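Long-range contacts in UPF0062 protein MJ1593 (Methanocaldococcus jannaschii, PDB 2YX5), which is of unassigned function but belongs to the UPF0062 (PurS) family of small alpha+beta proteins that assemble into oligomers: residues Met1-Thr5 against Lys78-Ile82; Val6-Leu10 against Tyr40-Asp44. Residue numbers count along the deposited sequence, not the author numbering.

Interaction 1 of 2, residues Met1-Thr5 against Lys78-Ile82; sequences MYKAT and KVEKI
I82, Y2 and K3 carry the largest buried areas where the start of the first strand meets the end of the last. Both segments are extended and run antiparallel, their axes 4.6 Å apart at 164°. Y2 opposes K81 and A4 opposes V79 in non-hydrogen-bonded pairs (CA-CA 4.3 Å each); K3 opposes E80 and T5 opposes K78 in hydrogen-bonded pairs. K3 N donates a hydrogen bond to E80 O (2.8 Å), and E80 N donates one to K3 O (3.0 Å); T5 N to K78 O (2.6 Å) and K78 N to T5 O (2.9 Å) repeat the pattern. These rungs join the central strand 2-10 to 73-81, an outermost strand within this chain's three-stranded antiparallel sheet. Beyond the last bridge, I82 N still donates to M1 O (2.7 Å), and I82, chi1 m and chi2 t, directs CD1 to 3.3 Å from M1 CG. Y2, chi1 m, lies on the face of A4 and V79, CD1 3.8 Å from K81 CB; K81 NZ, 5.1 Å from the Y2 ring centroid, makes at most a weak cation-pi contact. Helix 52-67 packs on this face through V55 and V59. K3 is all-trans, its amine leading away.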
ATOM      1  N   MET A   1      -7.753 -22.728 -17.524  1.00 67.56           N
ATOM      2  CA  MET A   1      -7.050 -21.842 -16.558  1.00 61.39           C
ATOM      3  C   MET A   1      -6.491 -20.616 -17.265  1.00 60.81           C
ATOM      4  O   MET A   1      -5.817 -20.703 -18.304  1.00 53.36           O
ATOM      5  CB  MET A   1      -5.924 -22.600 -15.856  1.00 59.63           C
ATOM      6  CG  MET A   1      -5.664 -22.111 -14.451  1.00 60.21           C
ATOM      7  SD  MET A   1      -7.200 -22.113 -13.499  1.00 77.86           S
ATOM      8  CE  MET A   1      -7.192 -23.781 -12.777  1.00 57.24           C
ATOM      9  N   TYR A   2      -6.798 -19.462 -16.691  1.00 62.56           N
ATOM     10  CA  TYR A   2      -6.353 -18.201 -17.249  1.00 60.89           C
ATOM     11  C   TYR A   2      -5.783 -17.313 -16.155  1.00 60.47           C
ATOM     12  O   TYR A   2      -6.165 -17.412 -14.973  1.00 48.55           O
ATOM     13  CB  TYR A   2      -7.519 -17.461 -17.916  1.00 65.16           C
ATOM     14  CG  TYR A   2      -8.394 -18.296 -18.834  1.00 72.39           C
ATOM     15  CD1 TYR A   2      -8.332 -18.147 -20.225  1.00 65.30           C
ATOM     16  CD2 TYR A   2      -9.315 -19.204 -18.307  1.00 69.76           C
ATOM     17  CE1 TYR A   2      -9.171 -18.880 -21.061  1.00 76.63           C
ATOM     18  CE2 TYR A   2     -10.154 -19.939 -19.129  1.00 82.02           C
ATOM     19  CZ  TYR A   2     -10.081 -19.775 -20.500  1.00 81.61           C
ATOM     20  OH  TYR A   2     -10.929 -20.512 -21.292  1.00 87.75           O
ATOM     21  N   LYS A   3      -4.862 -16.451 -16.580  1.00 52.77           N
ATOM     22  CA  LYS A   3      -4.222 -15.492 -15.711  1.00 48.24           C
ATOM     23  C   LYS A   3      -4.680 -14.100 -16.134  1.00 50.95           C
ATOM     24  O   LYS A   3      -4.353 -13.631 -17.222  1.00 52.73           O
ATOM     25  CB  LYS A   3      -2.696 -15.602 -15.823  1.00 48.37           C
ATOM     26  CG  LYS A   3      -1.939 -14.470 -15.119  1.00 53.12           C
ATOM     27  CD  LYS A   3      -0.427 -14.604 -15.237  1.00 54.23           C
ATOM     28  CE  LYS A   3       0.255 -13.333 -14.786  1.00 50.55           C
ATOM     29  NZ  LYS A   3       1.708 -13.520 -14.587  1.00 65.94           N
ATOM     30  N   ALA A   4      -5.458 -13.441 -15.288  1.00 40.38           N
ATOM     31  CA  ALA A   4      -5.903 -12.104 -15.614  1.00 42.18           C
ATOM     32  C   ALA A   4      -4.983 -11.143 -14.885  1.00 48.11           C
ATOM     33  O   ALA A   4      -4.676 -11.320 -13.704  1.00 52.18           O
ATOM     34  CB  ALA A   4      -7.342 -11.891 -15.175  1.00 35.22           C
ATOM     35  N   THR A   5      -4.516 -10.133 -15.592  1.00 47.52           N
ATOM     36  CA  THR A   5      -3.652  -9.164 -14.966  1.00 50.62           C
ATOM     37  C   THR A   5      -4.403  -7.838 -14.831  1.00 49.79           C
ATOM     38  O   THR A   5      -4.853  -7.271 -15.830  1.00 54.53           O
ATOM     39  CB  THR A   5      -2.369  -8.990 -15.795  1.00 49.77           C
ATOM     40  OG1 THR A   5      -1.689 -10.249 -15.855  1.00 55.96           O
ATOM     41  CG2 THR A   5      -1.445  -7.947 -15.160  1.00 52.00           C
ATOM     42  N   LYS A  78      -5.622  -7.484 -18.653  1.00 50.26           N
ATOM     43  CA  LYS A  78      -5.009  -8.346 -19.654  1.00 54.98           C
ATOM     44  C   LYS A  78      -5.322  -9.782 -19.233  1.00 51.27           C
ATOM     45  O   LYS A  78      -5.155 -10.142 -18.070  1.00 44.12           O
ATOM     46  CB  LYS A  78      -3.495  -8.128 -19.685  1.00 60.62           C
ATOM     47  CG  LYS A  78      -3.103  -6.686 -19.989  1.00 83.57           C
ATOM     48  CD  LYS A  78      -1.730  -6.309 -19.416  1.00 88.82           C
ATOM     49  CE  LYS A  78      -1.473  -4.803 -19.554  1.00 90.09           C
ATOM     50  NZ  LYS A  78      -0.207  -4.370 -18.903  1.00 85.57           N
ATOM     51  N   VAL A  79      -5.794 -10.594 -20.171  1.00 47.13           N
ATOM     52  CA  VAL A  79      -6.126 -11.986 -19.871  1.00 49.01           C
ATOM     53  C   VAL A  79      -5.318 -12.915 -20.773  1.00 54.94           C
ATOM     54  O   VAL A  79      -5.364 -12.803 -21.996  1.00 52.74           O
ATOM     55  CB  VAL A  79      -7.652 -12.261 -20.074  1.00 44.87           C
ATOM     56  CG1 VAL A  79      -7.968 -13.721 -19.830  1.00 40.83           C
ATOM     57  CG2 VAL A  79      -8.460 -11.395 -19.142  1.00 47.63           C
ATOM     58  N   GLU A  80      -4.559 -13.814 -20.161  1.00 55.25           N
ATOM     59  CA  GLU A  80      -3.769 -14.768 -20.912  1.00 65.31           C
ATOM     60  C   GLU A  80      -4.184 -16.162 -20.513  1.00 69.77           C
ATOM     61  O   GLU A  80      -4.359 -16.436 -19.324  1.00 64.71           O
ATOM     62  CB  GLU A  80      -2.290 -14.605 -20.606  1.00 73.57           C
ATOM     63  CG  GLU A  80      -1.670 -13.328 -21.111  1.00 94.61           C
ATOM     64  CD  GLU A  80      -0.191 -13.274 -20.792  1.00106.85           C
ATOM     65  OE1 GLU A  80       0.153 -13.406 -19.595  1.00110.52           O
ATOM     66  OE2 GLU A  80       0.622 -13.108 -21.735  1.00109.77           O
ATOM     67  N   LYS A  81      -4.353 -17.041 -21.494  1.00 70.61           N
ATOM     68  CA  LYS A  81      -4.716 -18.419 -21.183  1.00 67.82           C
ATOM     69  C   LYS A  81      -3.464 -19.162 -20.753  1.00 60.97           C
ATOM     70  O   LYS A  81      -2.417 -19.061 -21.402  1.00 54.69           O
ATOM     71  CB  LYS A  81      -5.312 -19.139 -22.390  1.00 78.57           C
ATOM     72  CG  LYS A  81      -5.477 -20.642 -22.143  1.00 89.08           C
ATOM     73  CD  LYS A  81      -6.235 -21.349 -23.253  1.00 94.16           C
ATOM     74  CE  LYS A  81      -6.322 -22.839 -22.974  1.00 99.27           C
ATOM     75  NZ  LYS A  81      -6.928 -23.113 -21.637  1.00 98.21           N
ATOM     76  N   ILE A  82      -3.570 -19.900 -19.655  1.00 55.02           N
ATOM     77  CA  ILE A  82      -2.434 -20.664 -19.165  1.00 54.38           C
ATOM     78  C   ILE A  82      -2.404 -21.908 -20.022  1.00 63.62           C
ATOM     79  O   ILE A  82      -3.392 -22.653 -20.108  1.00 65.31           O
ATOM     80  CB  ILE A  82      -2.592 -21.036 -17.696  1.00 56.49           C
ATOM     81  CG1 ILE A  82      -2.677 -19.764 -16.855  1.00 50.33           C
ATOM     82  CG2 ILE A  82      -1.396 -21.872 -17.249  1.00 49.50           C
ATOM     83  CD1 ILE A  82      -3.353 -19.964 -15.538  1.00 52.78           C
TER

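Interaction 2 of 2, residues Val6-Leu10 against Tyr40-Asp44; sequences VIIKL and YKMID
Two extended strands lie antiparallel here, axes 4.8 Å apart and inclined at 158°. Y40, chi1 m, begins the contact: the edge of its ring receives K9 CB at 3.4 Å from CD1, and its CB lies 4.1 Å from I7 CG2. K41 forms a hydrogen-bonded pair with I8, K41 N reaching I8 O at 3.1 Å and I8 N reaching K41 O at 3.0 Å, while the lysine amine leads away from strand 6-10. M42 faces I7 in a non-hydrogen-bonded pair (CA-CA 4.8 Å). Next, I43 pairs with V6 through V6 N to I43 O (2.7 Å) and I43 N to V6 O (2.8 Å); its side chain, chi1 m and chi2 t, brings CD1 within 3.8 Å of I8 CD1, and its CB lies 4.1 Å from V6 CB. Residues 40-44 also form an antiparallel ladder with a strand of the second subunit, making this an intersubunit continuous beta-sheet.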
ATOM      1  N   VAL A   6      -4.566  -7.360 -13.596  1.00 46.50           N
ATOM      2  CA  VAL A   6      -5.250  -6.090 -13.387  1.00 37.34           C
ATOM      3  C   VAL A   6      -4.260  -5.017 -12.913  1.00 41.92           C
ATOM      4  O   VAL A   6      -3.610  -5.182 -11.885  1.00 40.02           O
ATOM      5  CB  VAL A   6      -6.375  -6.218 -12.342  1.00 46.68           C
ATOM      6  CG1 VAL A   6      -7.187  -4.923 -12.260  1.00 35.55           C
ATOM      7  CG2 VAL A   6      -7.270  -7.366 -12.700  1.00 31.47           C
ATOM      8  N   ILE A   7      -4.122  -3.944 -13.687  1.00 42.54           N
ATOM      9  CA  ILE A   7      -3.259  -2.836 -13.302  1.00 46.28           C
ATOM     10  C   ILE A   7      -4.198  -1.749 -12.834  1.00 48.16           C
ATOM     11  O   ILE A   7      -5.141  -1.406 -13.541  1.00 46.34           O
ATOM     12  CB  ILE A   7      -2.455  -2.239 -14.458  1.00 45.36           C
ATOM     13  CG1 ILE A   7      -1.338  -3.175 -14.888  1.00 49.01           C
ATOM     14  CG2 ILE A   7      -1.871  -0.933 -14.030  1.00 42.29           C
ATOM     15  CD1 ILE A   7      -1.827  -4.363 -15.660  1.00 66.38           C
ATOM     16  N   ILE A   8      -3.953  -1.230 -11.635  1.00 50.00           N
ATOM     17  CA  ILE A   8      -4.776  -0.174 -11.076  1.00 39.66           C
ATOM     18  C   ILE A   8      -3.915   1.040 -10.743  1.00 41.26           C
ATOM     19  O   ILE A   8      -2.886   0.921 -10.087  1.00 43.24           O
ATOM     20  CB  ILE A   8      -5.466  -0.619  -9.805  1.00 42.69           C
ATOM     21  CG1 ILE A   8      -6.352  -1.826 -10.100  1.00 46.87           C
ATOM     22  CG2 ILE A   8      -6.277   0.536  -9.243  1.00 41.89           C
ATOM     23  CD1 ILE A   8      -7.158  -2.315  -8.898  1.00 54.16           C
ATOM     24  N   LYS A   9      -4.345   2.204 -11.208  1.00 39.92           N
ATOM     25  CA  LYS A   9      -3.621   3.442 -10.968  1.00 51.09           C
ATOM     26  C   LYS A   9      -4.611   4.534 -10.560  1.00 50.10           C
ATOM     27  O   LYS A   9      -5.829   4.326 -10.557  1.00 47.27           O
ATOM     28  CB  LYS A   9      -2.880   3.866 -12.250  1.00 48.76           C
ATOM     29  CG  LYS A   9      -3.774   3.758 -13.482  1.00 59.47           C
ATOM     30  CD  LYS A   9      -3.102   4.222 -14.762  1.00 78.56           C
ATOM     31  CE  LYS A   9      -4.036   4.073 -15.984  1.00 87.01           C
ATOM     32  NZ  LYS A   9      -4.357   2.652 -16.343  1.00 85.70           N
ATOM     33  N   LEU A  10      -4.085   5.696 -10.201  1.00 52.82           N
ATOM     34  CA  LEU A  10      -4.944   6.808  -9.847  1.00 53.58           C
ATOM     35  C   LEU A  10      -5.449   7.386 -11.166  1.00 55.66           C
ATOM     36  O   LEU A  10      -4.800   7.225 -12.204  1.00 53.77           O
ATOM     37  CB  LEU A  10      -4.162   7.877  -9.095  1.00 43.57           C
ATOM     38  CG  LEU A  10      -3.724   7.557  -7.675  1.00 48.53           C
ATOM     39  CD1 LEU A  10      -2.988   8.754  -7.069  1.00 53.57           C
ATOM     40  CD2 LEU A  10      -4.940   7.208  -6.856  1.00 47.07           C
ATOM     41  N   TYR A  40       1.933   1.742  -9.469  1.00 39.56           N
ATOM     42  CA  TYR A  40       0.699   1.030  -9.776  1.00 42.58           C
ATOM     43  C   TYR A  40       0.588  -0.196  -8.915  1.00 37.09           C
ATOM     44  O   TYR A  40       1.575  -0.715  -8.402  1.00 39.56           O
ATOM     45  CB  TYR A  40       0.723   0.524 -11.221  1.00 50.04           C
ATOM     46  CG  TYR A  40       1.096   1.546 -12.240  1.00 63.97           C
ATOM     47  CD1 TYR A  40       0.137   2.424 -12.739  1.00 79.91           C
ATOM     48  CD2 TYR A  40       2.412   1.665 -12.692  1.00 66.37           C
ATOM     49  CE1 TYR A  40       0.468   3.409 -13.670  1.00 90.46           C
ATOM     50  CE2 TYR A  40       2.764   2.651 -13.629  1.00 82.53           C
ATOM     51  CZ  TYR A  40       1.781   3.524 -14.116  1.00 89.16           C
ATOM     52  OH  TYR A  40       2.080   4.522 -15.033  1.00 91.23           O
ATOM     53  N   LYS A  41      -0.625  -0.687  -8.790  1.00 38.80           N
ATOM     54  CA  LYS A  41      -0.820  -1.898  -8.041  1.00 40.23           C
ATOM     55  C   LYS A  41      -1.075  -2.946  -9.125  1.00 40.94           C
ATOM     56  O   LYS A  41      -1.864  -2.737 -10.046  1.00 37.82           O
ATOM     57  CB  LYS A  41      -2.024  -1.785  -7.094  1.00 45.44           C
ATOM     58  CG  LYS A  41      -2.083  -2.878  -6.014  1.00 56.61           C
ATOM     59  CD  LYS A  41      -0.827  -2.799  -5.135  1.00 77.60           C
ATOM     60  CE  LYS A  41      -0.720  -3.909  -4.095  1.00 70.20           C
ATOM     61  NZ  LYS A  41       0.699  -3.977  -3.604  1.00 69.59           N
ATOM     62  N   MET A  42      -0.367  -4.051  -9.045  1.00 42.98           N
ATOM     63  CA  MET A  42      -0.588  -5.092 -10.007  1.00 47.32           C
ATOM     64  C   MET A  42      -1.293  -6.232  -9.289  1.00 45.72           C
ATOM     65  O   MET A  42      -0.870  -6.655  -8.228  1.00 41.38           O
ATOM     66  CB  MET A  42       0.731  -5.559 -10.614  1.00 43.31           C
ATOM     67  CG  MET A  42       0.530  -6.613 -11.706  1.00 69.51           C
ATOM     68  SD  MET A  42       1.937  -6.862 -12.849  1.00 74.61           S
ATOM     69  CE  MET A  42       2.725  -8.358 -12.113  1.00 59.42           C
ATOM     70  N   ILE A  43      -2.395  -6.696  -9.862  1.00 44.95           N
ATOM     71  CA  ILE A  43      -3.164  -7.798  -9.292  1.00 42.06           C
ATOM     72  C   ILE A  43      -3.325  -8.949 -10.307  1.00 44.81           C
ATOM     73  O   ILE A  43      -4.021  -8.798 -11.330  1.00 38.61           O
ATOM     74  CB  ILE A  43      -4.571  -7.329  -8.859  1.00 36.98           C
ATOM     75  CG1 ILE A  43      -4.455  -6.241  -7.790  1.00 44.31           C
ATOM     76  CG2 ILE A  43      -5.371  -8.502  -8.338  1.00 37.56           C
ATOM     77  CD1 ILE A  43      -5.765  -5.511  -7.482  1.00 41.32           C
ATOM     78  N   ASP A  44      -2.677 -10.080 -10.012  1.00 38.20           N
ATOM     79  CA  ASP A  44      -2.756 -11.263 -10.850  1.00 35.46           C
ATOM     80  C   ASP A  44      -3.845 -12.209 -10.391  1.00 42.73           C
ATOM     81  O   ASP A  44      -3.769 -12.793  -9.313  1.00 42.69           O
ATOM     82  CB  ASP A  44      -1.434 -12.002 -10.869  1.00 38.63           C
ATOM     83  CG  ASP A  44      -0.445 -11.375 -11.830  1.00 49.07           C
ATOM     84  OD1 ASP A  44      -0.782 -10.318 -12.413  1.00 45.99           O
ATOM     85  OD2 ASP A  44       0.661 -11.935 -11.998  1.00 43.80           O
TER

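In the fold
Strand 2-10 is the common element: interaction 1 pairs its first half with strand 73-81, and interaction 2 pairs its second half with strand 34-47 on the other flank, giving the 2-1-3 strand order. Their centres are about 15 Å apart. Along the chain interaction 2 is nested within the loop closed by interaction 1, which brings the two termini together at the surface, whereas interaction 2 lies near the centre of the chain. The two contacts touch directly through a K3 NZ to D44 OD2 salt bridge of 3.2 Å and T5 CG2 against M42 CG at 4.2 Å. One antiparallel sheet thus joins the terminal strands to the subunit interface.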